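L-lysine 6-monooxygenase involved in desferrioxamine biosynthesis (Erwinia amylovora CFBP1430, PDB 5O8R) catalyses the FAD- and NADPH-dependent N6-hydroxylation of L-lysine, a step in the biosynthesis of the siderophore desferrioxamine. Local coordinates at residues A[163-168]-A[336-341]; A[194-199]-A[223-228]; A[303-308]-A[318-323]. All coordinates share one frame; numbering follows the deposited sequence.

Interaction 1: residues A[163-168]-A[336-341]; sequences AWSPAC and LVMATG. With NAP (NADP nicotinamide-adenine-dinucleotide phosphate), chain D.
Trp164 and Ser165 pass beside Gly341 and Thr340, where the chain leaving strand 335-338 passes the NADP; the touching parts run 116° apart. Trp164 N donates to Gly341 O over 3.0 Å. Gly341 suits its place because its positive phi leaves no room for a side chain between the preceding carbonyl and the dinucleotide's O1A. Thr340 returns a second bond, OG1 to Trp164 O at 2.6 Å. Its chi1 of 47° sets the hydroxyl between backbone N and carbonyl carbon, facing the loop, while CG2 turns to the adenosine, 3.9 Å from O4B. The Trp164 indole crosses Thr340 at about a right angle, CZ3 3.8 Å from Thr340 CB. Adenine N7A lies near the indole plane, at the ring's edge, 3.9 Å from CZ3. The compact ring of Pro166 fits between Met338 and the adenine amino group: CD rests 3.6 Å from Met338 SD, and CG reaches 3.7 Å from N6A. Strand 335-338 is the neighbour of strands 177-178 and 194-198 in the parallel sheet: Phe176 packs on Met338, Leu198 touches Met338 and Thr340, and helix 202-212 touches Val337 and Ala339.

Interaction 2: residues A[194-199]-A[223-228]; sequences SITVLG and NWITRA. With NAP (NADP nicotinamide-adenine-dinucleotide phosphate), chain D.
Trp224 reaches across to the backbone of Val197 and Gly199 on the neighbouring strand. Strands 194-198 and 221-225 are parallel neighbours in the Rossmann-type sheet, joined through helix 202-212 as a beta-alpha-beta crossover, with their short segments 23° apart. From CB, which leaves the sheet on the same face as Val197, the Trp224 chain sends CG anti to the backbone N (chi1 -164°), and the second torsion (chi2 -6°) turns the CD1/NE1 edge to the neighbouring strand. CG is 4.0 Å from Val197 O; CD1 comes within 3.2 Å of the same oxygen and rests 4.2 Å from Val197 CG1. NE1 then donates to Gly199 O at 2.8 Å, with the acceptor in the indole plane. A large aromatic with one N-H suits this buried spot: the hydrocarbon fills the face while the nitrogen ties down the chain where the strand gives way to the cofactor loop. On the other face, Asn223 ND2 makes a weak bond to Thr196 OG1, also hydrogen-bonded to Thr333 OG1, and Asn223 OD1 is hydrogen-bonded to Asn298 ND2.

Beyond the strand, Arg227 NH1 bonds the 2'-phosphate oxygen O1X at 3.0 Å, and adenine C5A lies over one face of the guanidinium, offset toward its rim, 3.6 Å from NH2. Such recognition is consistent with NADP specificity. Glycine suits position 199 because its phi is positive and a side chain would meet the ribose O4B, 3.4 Å from Gly199 CA; it begins a stretch that fits the GxGxxA pattern of Rossmann-type dinucleotide sites. Around the pair, Tyr208 of helix 202-212 stacks on Trp224 and Ala204 touches both Val197 and Trp224; strand 335-338 flanks 194-198, and strand 297-300 flanks 221-225.

Interaction 3: residues A[303-308]-A[318-323]; sequences SELTDM and LKLHQQ. With NAP (NADP nicotinamide-adenine-dinucleotide phosphate), chain D.
Leu305 and Leu320 face each other in a beta hairpin of strands 303-311 and 315-322, interrupted by a classic bulge in which Thr306 and Asp307 both oppose Lys319. The packed part is a leucine cluster. Leu305 CD1 touches both Leu318 CB and Leu320 CD2 at 3.7 Å; with CG anti to the backbone N (chi1 179°), the branch swings across to both partners. Leucines suit this place because it lies on the parallel sheet, Leu305 against Leu198, Leu318 against Thr196 and Leu320 against Ile225. The other face, with Glu304, Asp307, Lys319 and His321, is partly exposed and more loosely packed. Only the aliphatic beginning of Lys319 meets Asp307, CG to CB at 3.9 Å. Their charged ends, NZ and OD1, stay 6.7 Å apart, while His321 NE2 is held by Asp326. At the bulge, Thr306 CG2 lies 4.0 Å from His321 CB. Backbone bonds join the two strands: Glu304 and His321 exchange two, and Lys319 O receives Thr306 N at 3.0 Å and, weakly, Thr306 OG1. The edge of the hairpin turned to the cofactor supplies a backbone donor for the adenine, Leu305 N to N1A at 3.2 Å.

All three interactions gather around the adenosine half of the NADP, their centres 11 to 13 Å apart. Interactions 1 and 2 share the parallel sheet: Ala339 N lies 2.8 Å from Leu198 O, probably a hydrogen bond, and Met338 SD packs 3.7 Å from Leu198 CD2. Interaction 3 closes the adenine end. It joins interaction 2 through a salt bridge, Arg227 NE to Glu304 OE2 at 2.8 Å, which is consistent with holding the arginine beside the 2'-phosphate. It meets interaction 1 at Cys168, whose CB is 3.3 Å from Thr306 O. Gly341 of interaction 1, which touches the NADP, is about 8 Å from the FAD at the nearest atoms.

Interaction 1: residues A[163-168]-A[336-341]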
loop_
_atom_site.group_PDB
_atom_site.type_symbol
_atom_site.label_atom_id
_atom_site.label_comp_id
_atom_site.label_asym_id
_atom_site.label_seq_id
_atom_site.Cartn_x
_atom_site.Cartn_y
_atom_site.Cartn_z
ATOM N N ALA A 163 -6.484 26.983 -22.355
ATOM C CA ALA A 163 -6.068 27.444 -21.051
ATOM C C ALA A 163 -6.957 28.588 -20.613
ATOM O O ALA A 163 -7.208 29.458 -21.405
ATOM C CB ALA A 163 -4.615 27.869 -21.119
ATOM N N TRP A 164 -7.446 28.562 -19.369
ATOM C CA TRP A 164 -8.452 29.507 -18.879
ATOM C C TRP A 164 -8.138 30.086 -17.493
ATOM O O TRP A 164 -7.586 29.383 -16.628
ATOM C CB TRP A 164 -9.767 28.792 -18.837
ATOM C CG TRP A 164 -10.931 29.595 -18.384
ATOM C CD1 TRP A 164 -11.835 30.228 -19.173
ATOM C CD2 TRP A 164 -11.364 29.796 -17.031
ATOM N NE1 TRP A 164 -12.790 30.832 -18.404
ATOM C CE2 TRP A 164 -12.535 30.578 -17.085
ATOM C CE3 TRP A 164 -10.873 29.389 -15.777
ATOM C CZ2 TRP A 164 -13.221 30.988 -15.941
ATOM C CZ3 TRP A 164 -11.562 29.779 -14.637
ATOM C CH2 TRP A 164 -12.727 30.579 -14.729
ATOM N N SER A 165 -8.506 31.373 -17.317
ATOM C CA SER A 165 -8.314 32.149 -16.074
ATOM C C SER A 165 -9.591 32.862 -15.768
ATOM O O SER A 165 -10.350 33.110 -16.663
ATOM C CB SER A 165 -7.239 33.215 -16.235
ATOM O OG SER A 165 -6.108 32.709 -16.923
ATOM N N PRO A 166 -9.838 33.226 -14.503
ATOM C CA PRO A 166 -11.127 33.904 -14.234
ATOM C C PRO A 166 -11.160 35.218 -14.923
ATOM O O PRO A 166 -10.117 35.846 -15.041
ATOM C CB PRO A 166 -11.116 34.138 -12.726
ATOM C CG PRO A 166 -10.046 33.244 -12.197
ATOM C CD PRO A 166 -9.038 33.035 -13.285
ATOM N N ALA A 167 -12.347 35.617 -15.361
ATOM C CA ALA A 167 -12.558 36.853 -16.126
ATOM C C ALA A 167 -11.799 38.025 -15.533
ATOM O O ALA A 167 -10.981 38.687 -16.202
ATOM C CB ALA A 167 -14.046 37.179 -16.150
ATOM N N CYS A 168 -12.022 38.213 -14.236
ATOM C CA CYS A 168 -11.417 39.298 -13.499
ATOM C C CYS A 168 -9.863 39.408 -13.633
ATOM O O CYS A 168 -9.286 40.375 -13.179
ATOM C CB CYS A 168 -11.828 39.175 -12.036
ATOM S SG CYS A 168 -10.735 38.090 -11.123
ATOM N N LEU A 336 2.164 34.422 -8.895
ATOM C CA LEU A 336 0.788 33.973 -8.971
ATOM C C LEU A 336 0.627 32.919 -10.082
ATOM O O LEU A 336 0.819 33.227 -11.235
ATOM C CB LEU A 336 -0.143 35.135 -9.208
ATOM C CG LEU A 336 -1.535 34.637 -9.462
ATOM C CD1 LEU A 336 -2.049 33.848 -8.277
ATOM C CD2 LEU A 336 -2.447 35.815 -9.665
ATOM N N VAL A 337 0.293 31.679 -9.714
ATOM C CA VAL A 337 0.142 30.588 -10.645
ATOM C C VAL A 337 -1.319 30.334 -10.652
ATOM O O VAL A 337 -1.898 30.024 -9.610
ATOM C CB VAL A 337 0.889 29.341 -10.205
ATOM C CG1 VAL A 337 0.573 28.183 -11.114
ATOM C CG2 VAL A 337 2.394 29.602 -10.225
ATOM N N MET A 338 -1.920 30.513 -11.824
ATOM C CA MET A 338 -3.342 30.468 -11.963
ATOM C C MET A 338 -3.701 29.083 -12.529
ATOM O O MET A 338 -3.589 28.836 -13.712
ATOM C CB MET A 338 -3.753 31.578 -12.868
ATOM C CG MET A 338 -5.253 31.727 -12.885
ATOM S SD MET A 338 -5.827 32.810 -11.586
ATOM C CE MET A 338 -4.892 34.284 -11.973
ATOM N N ALA A 339 -4.124 28.176 -11.653
ATOM C CA ALA A 339 -4.209 26.743 -11.946
ATOM C C ALA A 339 -5.675 26.440 -12.052
ATOM O O ALA A 339 -6.216 25.553 -11.370
ATOM C CB ALA A 339 -3.536 25.934 -10.827
ATOM N N THR A 340 -6.311 27.190 -12.939
ATOM C CA THR A 340 -7.780 27.287 -12.998
ATOM C C THR A 340 -8.373 26.541 -14.159
ATOM O O THR A 340 -9.584 26.613 -14.381
ATOM C CB THR A 340 -8.232 28.756 -13.076
ATOM O OG1 THR A 340 -7.461 29.462 -14.065
ATOM C CG2 THR A 340 -7.994 29.401 -11.754
ATOM N N GLY A 341 -7.528 25.827 -14.898
ATOM C CA GLY A 341 -8.015 24.874 -15.865
ATOM C C GLY A 341 -8.075 25.285 -17.326
ATOM O O GLY A 341 -7.216 26.041 -17.816
HETATM P PA NAP D . -9.528 21.983 -12.748
HETATM O O1A NAP D . -10.572 22.422 -13.798
HETATM O O2A NAP D . -9.851 20.909 -11.693
HETATM O O5B NAP D . -8.868 23.238 -11.979
HETATM C C5B NAP D . -9.742 24.297 -11.621
HETATM C C4B NAP D . -9.542 24.694 -10.184
HETATM O O4B NAP D . -9.557 26.098 -10.309
HETATM C C3B NAP D . -10.680 24.211 -9.255
HETATM O O3B NAP D . -10.272 23.864 -7.892
HETATM C C2B NAP D . -11.610 25.411 -9.393
HETATM O O2B NAP D . -12.603 25.523 -8.348
HETATM C C1B NAP D . -10.578 26.537 -9.447
HETATM N N9A NAP D . -11.129 27.862 -9.835
HETATM C C8A NAP D . -11.792 28.278 -10.954
HETATM N N7A NAP D . -12.142 29.604 -10.820
HETATM C C5A NAP D . -11.685 30.000 -9.624
HETATM C C6A NAP D . -11.697 31.221 -8.833
HETATM N N6A NAP D . -12.271 32.273 -9.384
HETATM N N1A NAP D . -11.135 31.253 -7.595
HETATM C C2A NAP D . -10.518 30.168 -7.051
HETATM N N3A NAP D . -10.454 28.977 -7.706
HETATM C C4A NAP D . -11.020 28.859 -8.966
HETATM O O3 NAP D . -8.336 21.512 -13.736
HETATM P PN NAP D . -6.740 21.382 -13.550
HETATM O O1N NAP D . -6.171 22.052 -14.764
HETATM O O2N NAP D . -6.264 21.841 -12.124
HETATM O O5D NAP D . -6.570 19.789 -13.875
HETATM C C5D NAP D . -7.649 18.824 -13.833
HETATM C C4D NAP D . -8.452 18.765 -15.146
HETATM O O4D NAP D . -7.532 18.245 -16.089
HETATM C C3D NAP D . -9.710 17.859 -15.096
HETATM O O3D NAP D . -10.942 18.396 -15.657
HETATM C C2D NAP D . -9.286 16.592 -15.810
HETATM O O2D NAP D . -10.144 16.261 -16.916
HETATM C C1D NAP D . -7.838 16.864 -16.278
HETATM N N1N NAP D . -6.765 16.037 -15.678
HETATM C C2N NAP D . -5.487 16.522 -15.686
HETATM C C3N NAP D . -4.448 15.728 -15.178
HETATM C C7N NAP D . -3.030 16.181 -15.132
HETATM O O7N NAP D . -2.138 15.335 -15.346
HETATM N N7N NAP D . -2.833 17.469 -14.828
HETATM C C4N NAP D . -4.717 14.456 -14.671
HETATM C C5N NAP D . -6.026 13.986 -14.672
HETATM C C6N NAP D . -7.033 14.788 -15.194
HETATM P P2B NAP D . -13.936 24.605 -8.344
HETATM O O1X NAP D . -14.928 25.396 -7.488
HETATM O O2X NAP D . -13.506 23.256 -7.773
HETATM O O3X NAP D . -14.302 24.491 -9.812
#

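Interaction 2: residues A[194-199]-A[223-228]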
loop_
_atom_site.group_PDB
_atom_site.type_symbol
_atom_site.label_atom_id
_atom_site.label_comp_id
_atom_site.label_asym_id
_atom_site.label_seq_id
_atom_site.Cartn_x
_atom_site.Cartn_y
_atom_site.Cartn_z
ATOM N N SER A 194 7.364 35.489 -2.607
ATOM C CA SER A 194 6.089 34.911 -2.259
ATOM C C SER A 194 5.351 34.397 -3.538
ATOM O O SER A 194 5.293 35.077 -4.536
ATOM C CB SER A 194 5.277 35.973 -1.523
ATOM O OG SER A 194 4.351 36.595 -2.389
ATOM N N ILE A 195 4.799 33.191 -3.500
ATOM C CA ILE A 195 4.080 32.611 -4.640
ATOM C C ILE A 195 2.772 32.082 -4.144
ATOM O O ILE A 195 2.690 31.591 -3.061
ATOM C CB ILE A 195 4.830 31.411 -5.224
ATOM C CG1 ILE A 195 6.285 31.777 -5.506
ATOM C CG2 ILE A 195 4.136 30.944 -6.488
ATOM C CD1 ILE A 195 7.156 30.622 -5.952
ATOM N N THR A 196 1.755 32.129 -4.958
ATOM C CA THR A 196 0.445 31.692 -4.542
ATOM C C THR A 196 -0.090 30.881 -5.656
ATOM O O THR A 196 0.151 31.191 -6.784
ATOM C CB THR A 196 -0.436 32.915 -4.353
ATOM O OG1 THR A 196 0.079 33.637 -3.250
ATOM C CG2 THR A 196 -1.865 32.559 -4.110
ATOM N N VAL A 197 -0.852 29.860 -5.344
ATOM C CA VAL A 197 -1.299 28.915 -6.340
ATOM C C VAL A 197 -2.756 28.889 -6.205
ATOM O O VAL A 197 -3.242 28.603 -5.131
ATOM C CB VAL A 197 -0.689 27.540 -6.112
ATOM C CG1 VAL A 197 -1.302 26.529 -7.033
ATOM C CG2 VAL A 197 0.789 27.606 -6.418
ATOM N N LEU A 198 -3.450 29.244 -7.279
ATOM C CA LEU A 198 -4.867 29.521 -7.210
ATOM C C LEU A 198 -5.621 28.476 -8.002
ATOM O O LEU A 198 -5.368 28.301 -9.179
ATOM C CB LEU A 198 -5.125 30.908 -7.723
ATOM C CG LEU A 198 -6.567 31.252 -7.357
ATOM C CD1 LEU A 198 -6.679 32.531 -6.568
ATOM C CD2 LEU A 198 -7.392 31.356 -8.609
ATOM N N GLY A 199 -6.528 27.766 -7.344
ATOM C CA GLY A 199 -7.199 26.571 -7.915
ATOM C C GLY A 199 -6.736 25.300 -7.214
ATOM O O GLY A 199 -5.599 25.270 -6.750
ATOM N N ASN A 223 1.710 29.942 -0.792
ATOM C CA ASN A 223 0.302 29.904 -0.514
ATOM C C ASN A 223 -0.443 29.082 -1.514
ATOM O O ASN A 223 -0.004 28.957 -2.622
ATOM C CB ASN A 223 -0.231 31.304 -0.568
ATOM C CG ASN A 223 0.504 32.196 0.366
ATOM O OD1 ASN A 223 0.511 31.955 1.559
ATOM N ND2 ASN A 223 1.172 33.196 -0.162
ATOM N N TRP A 224 -1.587 28.558 -1.089
ATOM C CA TRP A 224 -2.510 27.824 -1.911
ATOM C C TRP A 224 -3.917 28.291 -1.561
ATOM O O TRP A 224 -4.282 28.269 -0.412
ATOM C CB TRP A 224 -2.373 26.320 -1.636
ATOM C CG TRP A 224 -3.010 25.421 -2.686
ATOM C CD1 TRP A 224 -3.766 25.808 -3.755
ATOM C CD2 TRP A 224 -2.953 24.009 -2.742
ATOM N NE1 TRP A 224 -4.144 24.745 -4.472
ATOM C CE2 TRP A 224 -3.668 23.616 -3.873
ATOM C CE3 TRP A 224 -2.359 23.030 -1.946
ATOM C CZ2 TRP A 224 -3.841 22.277 -4.222
ATOM C CZ3 TRP A 224 -2.511 21.678 -2.313
ATOM C CH2 TRP A 224 -3.249 21.324 -3.434
ATOM N N ILE A 225 -4.692 28.744 -2.537
ATOM C CA ILE A 225 -6.054 29.237 -2.285
ATOM C C ILE A 225 -6.928 28.656 -3.343
ATOM O O ILE A 225 -6.537 28.705 -4.508
ATOM C CB ILE A 225 -6.144 30.772 -2.490
ATOM C CG1 ILE A 225 -5.499 31.513 -1.341
ATOM C CG2 ILE A 225 -7.586 31.258 -2.682
ATOM C CD1 ILE A 225 -4.955 32.850 -1.759
ATOM N N THR A 226 -8.133 28.237 -2.973
ATOM C CA THR A 226 -9.102 27.726 -3.938
ATOM C C THR A 226 -10.574 28.002 -3.585
ATOM O O THR A 226 -10.919 28.228 -2.447
ATOM C CB THR A 226 -8.913 26.236 -4.115
ATOM O OG1 THR A 226 -9.967 25.716 -4.920
ATOM C CG2 THR A 226 -8.927 25.555 -2.770
ATOM N N ARG A 227 -11.425 27.965 -4.599
ATOM C CA ARG A 227 -12.871 28.193 -4.467
ATOM C C ARG A 227 -13.506 26.956 -3.834
ATOM O O ARG A 227 -14.508 27.059 -3.126
ATOM C CB ARG A 227 -13.510 28.444 -5.875
ATOM C CG ARG A 227 -14.864 29.166 -5.902
ATOM C CD ARG A 227 -15.822 28.656 -6.992
ATOM N NE ARG A 227 -15.677 29.345 -8.293
ATOM C CZ ARG A 227 -15.257 28.811 -9.454
ATOM N NH1 ARG A 227 -14.907 27.539 -9.553
ATOM N NH2 ARG A 227 -15.172 29.568 -10.552
ATOM N N ALA A 228 -12.904 25.793 -4.123
ATOM C CA ALA A 228 -13.424 24.501 -3.737
ATOM C C ALA A 228 -13.496 24.443 -2.249
ATOM O O ALA A 228 -12.760 25.148 -1.574
ATOM C CB ALA A 228 -12.514 23.383 -4.220
HETATM P PA NAP D . -9.528 21.983 -12.748
HETATM O O1A NAP D . -10.572 22.422 -13.798
HETATM O O2A NAP D . -9.851 20.909 -11.693
HETATM O O5B NAP D . -8.868 23.238 -11.979
HETATM C C5B NAP D . -9.742 24.297 -11.621
HETATM C C4B NAP D . -9.542 24.694 -10.184
HETATM O O4B NAP D . -9.557 26.098 -10.309
HETATM C C3B NAP D . -10.680 24.211 -9.255
HETATM O O3B NAP D . -10.272 23.864 -7.892
HETATM C C2B NAP D . -11.610 25.411 -9.393
HETATM O O2B NAP D . -12.603 25.523 -8.348
HETATM C C1B NAP D . -10.578 26.537 -9.447
HETATM N N9A NAP D . -11.129 27.862 -9.835
HETATM C C8A NAP D . -11.792 28.278 -10.954
HETATM N N7A NAP D . -12.142 29.604 -10.820
HETATM C C5A NAP D . -11.685 30.000 -9.624
HETATM C C6A NAP D . -11.697 31.221 -8.833
HETATM N N6A NAP D . -12.271 32.273 -9.384
HETATM N N1A NAP D . -11.135 31.253 -7.595
HETATM C C2A NAP D . -10.518 30.168 -7.051
HETATM N N3A NAP D . -10.454 28.977 -7.706
HETATM C C4A NAP D . -11.020 28.859 -8.966
HETATM O O3 NAP D . -8.336 21.512 -13.736
HETATM P PN NAP D . -6.740 21.382 -13.550
HETATM O O1N NAP D . -6.171 22.052 -14.764
HETATM O O2N NAP D . -6.264 21.841 -12.124
HETATM O O5D NAP D . -6.570 19.789 -13.875
HETATM C C5D NAP D . -7.649 18.824 -13.833
HETATM C C4D NAP D . -8.452 18.765 -15.146
HETATM O O4D NAP D . -7.532 18.245 -16.089
HETATM C C3D NAP D . -9.710 17.859 -15.096
HETATM O O3D NAP D . -10.942 18.396 -15.657
HETATM C C2D NAP D . -9.286 16.592 -15.810
HETATM O O2D NAP D . -10.144 16.261 -16.916
HETATM C C1D NAP D . -7.838 16.864 -16.278
HETATM N N1N NAP D . -6.765 16.037 -15.678
HETATM C C2N NAP D . -5.487 16.522 -15.686
HETATM C C3N NAP D . -4.448 15.728 -15.178
HETATM C C7N NAP D . -3.030 16.181 -15.132
HETATM O O7N NAP D . -2.138 15.335 -15.346
HETATM N N7N NAP D . -2.833 17.469 -14.828
HETATM C C4N NAP D . -4.717 14.456 -14.671
HETATM C C5N NAP D . -6.026 13.986 -14.672
HETATM C C6N NAP D . -7.033 14.788 -15.194
HETATM P P2B NAP D . -13.936 24.605 -8.344
HETATM O O1X NAP D . -14.928 25.396 -7.488
HETATM O O2X NAP D . -13.506 23.256 -7.773
HETATM O O3X NAP D . -14.302 24.491 -9.812
#

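Interaction 3: residues A[303-308]-A[318-323]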
loop_
_atom_site.group_PDB
_atom_site.type_symbol
_atom_site.label_atom_id
_atom_site.label_comp_id
_atom_site.label_asym_id
_atom_site.label_seq_id
_atom_site.Cartn_x
_atom_site.Cartn_y
_atom_site.Cartn_z
ATOM N N SER A 303 -12.928 29.794 -1.314
ATOM C CA SER A 303 -12.648 31.210 -1.663
ATOM C C SER A 303 -12.585 31.516 -3.181
ATOM O O SER A 303 -11.612 31.173 -3.890
ATOM C CB SER A 303 -11.352 31.696 -1.006
ATOM O OG SER A 303 -11.271 31.304 0.339
ATOM N N GLU A 304 -13.629 32.202 -3.653
ATOM C CA GLU A 304 -13.715 32.687 -5.019
ATOM C C GLU A 304 -12.861 33.918 -5.147
ATOM O O GLU A 304 -12.905 34.790 -4.279
ATOM C CB GLU A 304 -15.168 33.029 -5.380
ATOM C CG GLU A 304 -15.341 33.515 -6.820
ATOM C CD GLU A 304 -16.602 33.016 -7.480
ATOM O OE1 GLU A 304 -17.640 33.679 -7.324
ATOM O OE2 GLU A 304 -16.546 31.970 -8.155
ATOM N N LEU A 305 -12.084 33.973 -6.224
ATOM C CA LEU A 305 -11.268 35.140 -6.561
ATOM C C LEU A 305 -12.141 36.033 -7.385
ATOM O O LEU A 305 -12.391 35.733 -8.545
ATOM C CB LEU A 305 -10.028 34.733 -7.360
ATOM C CG LEU A 305 -9.103 35.869 -7.797
ATOM C CD1 LEU A 305 -8.221 36.275 -6.642
ATOM C CD2 LEU A 305 -8.215 35.483 -8.974
ATOM N N THR A 306 -12.618 37.111 -6.761
ATOM C CA THR A 306 -13.581 38.073 -7.346
ATOM C C THR A 306 -12.937 39.293 -8.066
ATOM O O THR A 306 -13.407 39.685 -9.134
ATOM C CB THR A 306 -14.481 38.622 -6.241
ATOM O OG1 THR A 306 -13.662 39.193 -5.204
ATOM C CG2 THR A 306 -15.298 37.512 -5.654
ATOM N N ASP A 307 -11.887 39.874 -7.480
ATOM C CA ASP A 307 -11.112 40.951 -8.105
ATOM C C ASP A 307 -9.594 40.778 -7.863
ATOM O O ASP A 307 -9.179 40.056 -6.986
ATOM C CB ASP A 307 -11.613 42.305 -7.594
ATOM C CG ASP A 307 -12.015 43.248 -8.734
ATOM O OD1 ASP A 307 -13.233 43.482 -8.877
ATOM O OD2 ASP A 307 -11.128 43.721 -9.498
ATOM N N MET A 308 -8.790 41.445 -8.641
ATOM C CA MET A 308 -7.383 41.382 -8.393
ATOM C C MET A 308 -6.781 42.650 -8.895
ATOM O O MET A 308 -7.290 43.281 -9.779
ATOM C CB MET A 308 -6.743 40.148 -8.975
ATOM C CG MET A 308 -6.790 40.043 -10.458
ATOM S SD MET A 308 -5.792 38.630 -10.808
ATOM C CE MET A 308 -4.177 39.352 -10.789
ATOM N N LEU A 318 -5.220 40.128 -3.834
ATOM C CA LEU A 318 -6.268 39.228 -4.314
ATOM C C LEU A 318 -7.495 39.441 -3.456
ATOM O O LEU A 318 -7.422 39.396 -2.256
ATOM C CB LEU A 318 -5.789 37.768 -4.235
ATOM C CG LEU A 318 -4.303 37.530 -4.603
ATOM C CD1 LEU A 318 -3.847 36.064 -4.511
ATOM C CD2 LEU A 318 -4.027 38.072 -5.999
ATOM N N LYS A 319 -8.620 39.709 -4.067
ATOM C CA LYS A 319 -9.838 39.910 -3.322
ATOM C C LYS A 319 -10.512 38.584 -3.437
ATOM O O LYS A 319 -10.781 38.111 -4.549
ATOM C CB LYS A 319 -10.716 41.039 -3.906
ATOM C CG LYS A 319 -10.020 42.397 -4.063
ATOM C CD LYS A 319 -10.180 43.311 -2.855
ATOM C CE LYS A 319 -9.862 44.768 -3.203
ATOM N NZ LYS A 319 -11.020 45.674 -2.940
ATOM N N LEU A 320 -10.767 37.975 -2.285
ATOM C CA LEU A 320 -11.366 36.640 -2.210
ATOM C C LEU A 320 -12.680 36.721 -1.456
ATOM O O LEU A 320 -12.835 37.572 -0.571
ATOM C CB LEU A 320 -10.408 35.716 -1.490
ATOM C CG LEU A 320 -9.030 35.634 -2.153
ATOM C CD1 LEU A 320 -7.997 35.099 -1.181
ATOM C CD2 LEU A 320 -9.094 34.754 -3.384
ATOM N N HIS A 321 -13.622 35.857 -1.802
ATOM C CA HIS A 321 -14.903 35.798 -1.115
ATOM C C HIS A 321 -15.024 34.424 -0.463
ATOM O O HIS A 321 -15.179 33.428 -1.173
ATOM C CB HIS A 321 -16.087 36.030 -2.054
ATOM C CG HIS A 321 -17.397 36.092 -1.354
ATOM N ND1 HIS A 321 -18.510 35.428 -1.823
ATOM C CD2 HIS A 321 -17.773 36.712 -0.212
ATOM C CE1 HIS A 321 -19.522 35.649 -1.007
ATOM N NE2 HIS A 321 -19.108 36.438 -0.030
ATOM N N GLN A 322 -14.925 34.343 0.869
ATOM C CA GLN A 322 -15.056 33.049 1.547
ATOM C C GLN A 322 -16.558 32.722 1.509
ATOM O O GLN A 322 -17.344 33.292 2.265
ATOM C CB GLN A 322 -14.472 33.090 2.972
ATOM C CG GLN A 322 -13.879 31.785 3.540
ATOM C CD GLN A 322 -14.907 30.721 3.958
ATOM O OE1 GLN A 322 -16.029 30.683 3.457
ATOM N NE2 GLN A 322 -14.510 29.835 4.874
ATOM N N GLN A 323 -16.949 31.804 0.620
ATOM C CA GLN A 323 -18.382 31.612 0.238
ATOM C C GLN A 323 -19.313 30.923 1.231
ATOM O O GLN A 323 -20.504 30.993 1.101
ATOM C CB GLN A 323 -18.488 30.905 -1.134
ATOM C CG GLN A 323 -18.769 31.880 -2.285
ATOM C CD GLN A 323 -18.245 31.478 -3.655
ATOM O OE1 GLN A 323 -18.253 32.310 -4.551
ATOM N NE2 GLN A 323 -17.769 30.234 -3.824
HETATM P PA NAP D . -9.528 21.983 -12.748
HETATM O O1A NAP D . -10.572 22.422 -13.798
HETATM O O2A NAP D . -9.851 20.909 -11.693
HETATM O O5B NAP D . -8.868 23.238 -11.979
HETATM C C5B NAP D . -9.742 24.297 -11.621
HETATM C C4B NAP D . -9.542 24.694 -10.184
HETATM O O4B NAP D . -9.557 26.098 -10.309
HETATM C C3B NAP D . -10.680 24.211 -9.255
HETATM O O3B NAP D . -10.272 23.864 -7.892
HETATM C C2B NAP D . -11.610 25.411 -9.393
HETATM O O2B NAP D . -12.603 25.523 -8.348
HETATM C C1B NAP D . -10.578 26.537 -9.447
HETATM N N9A NAP D . -11.129 27.862 -9.835
HETATM C C8A NAP D . -11.792 28.278 -10.954
HETATM N N7A NAP D . -12.142 29.604 -10.820
HETATM C C5A NAP D . -11.685 30.000 -9.624
HETATM C C6A NAP D . -11.697 31.221 -8.833
HETATM N N6A NAP D . -12.271 32.273 -9.384
HETATM N N1A NAP D . -11.135 31.253 -7.595
HETATM C C2A NAP D . -10.518 30.168 -7.051
HETATM N N3A NAP D . -10.454 28.977 -7.706
HETATM C C4A NAP D . -11.020 28.859 -8.966
HETATM O O3 NAP D . -8.336 21.512 -13.736
HETATM P PN NAP D . -6.740 21.382 -13.550
HETATM O O1N NAP D . -6.171 22.052 -14.764
HETATM O O2N NAP D . -6.264 21.841 -12.124
HETATM O O5D NAP D . -6.570 19.789 -13.875
HETATM C C5D NAP D . -7.649 18.824 -13.833
HETATM C C4D NAP D . -8.452 18.765 -15.146
HETATM O O4D NAP D . -7.532 18.245 -16.089
HETATM C C3D NAP D . -9.710 17.859 -15.096
HETATM O O3D NAP D . -10.942 18.396 -15.657
HETATM C C2D NAP D . -9.286 16.592 -15.810
HETATM O O2D NAP D . -10.144 16.261 -16.916
HETATM C C1D NAP D . -7.838 16.864 -16.278
HETATM N N1N NAP D . -6.765 16.037 -15.678
HETATM C C2N NAP D . -5.487 16.522 -15.686
HETATM C C3N NAP D . -4.448 15.728 -15.178
HETATM C C7N NAP D . -3.030 16.181 -15.132
HETATM O O7N NAP D . -2.138 15.335 -15.346
HETATM N N7N NAP D . -2.833 17.469 -14.828
HETATM C C4N NAP D . -4.717 14.456 -14.671
HETATM C C5N NAP D . -6.026 13.986 -14.672
HETATM C C6N NAP D . -7.033 14.788 -15.194
HETATM P P2B NAP D . -13.936 24.605 -8.344
HETATM O O1X NAP D . -14.928 25.396 -7.488
HETATM O O2X NAP D . -13.506 23.256 -7.773
HETATM O O3X NAP D . -14.302 24.491 -9.812
#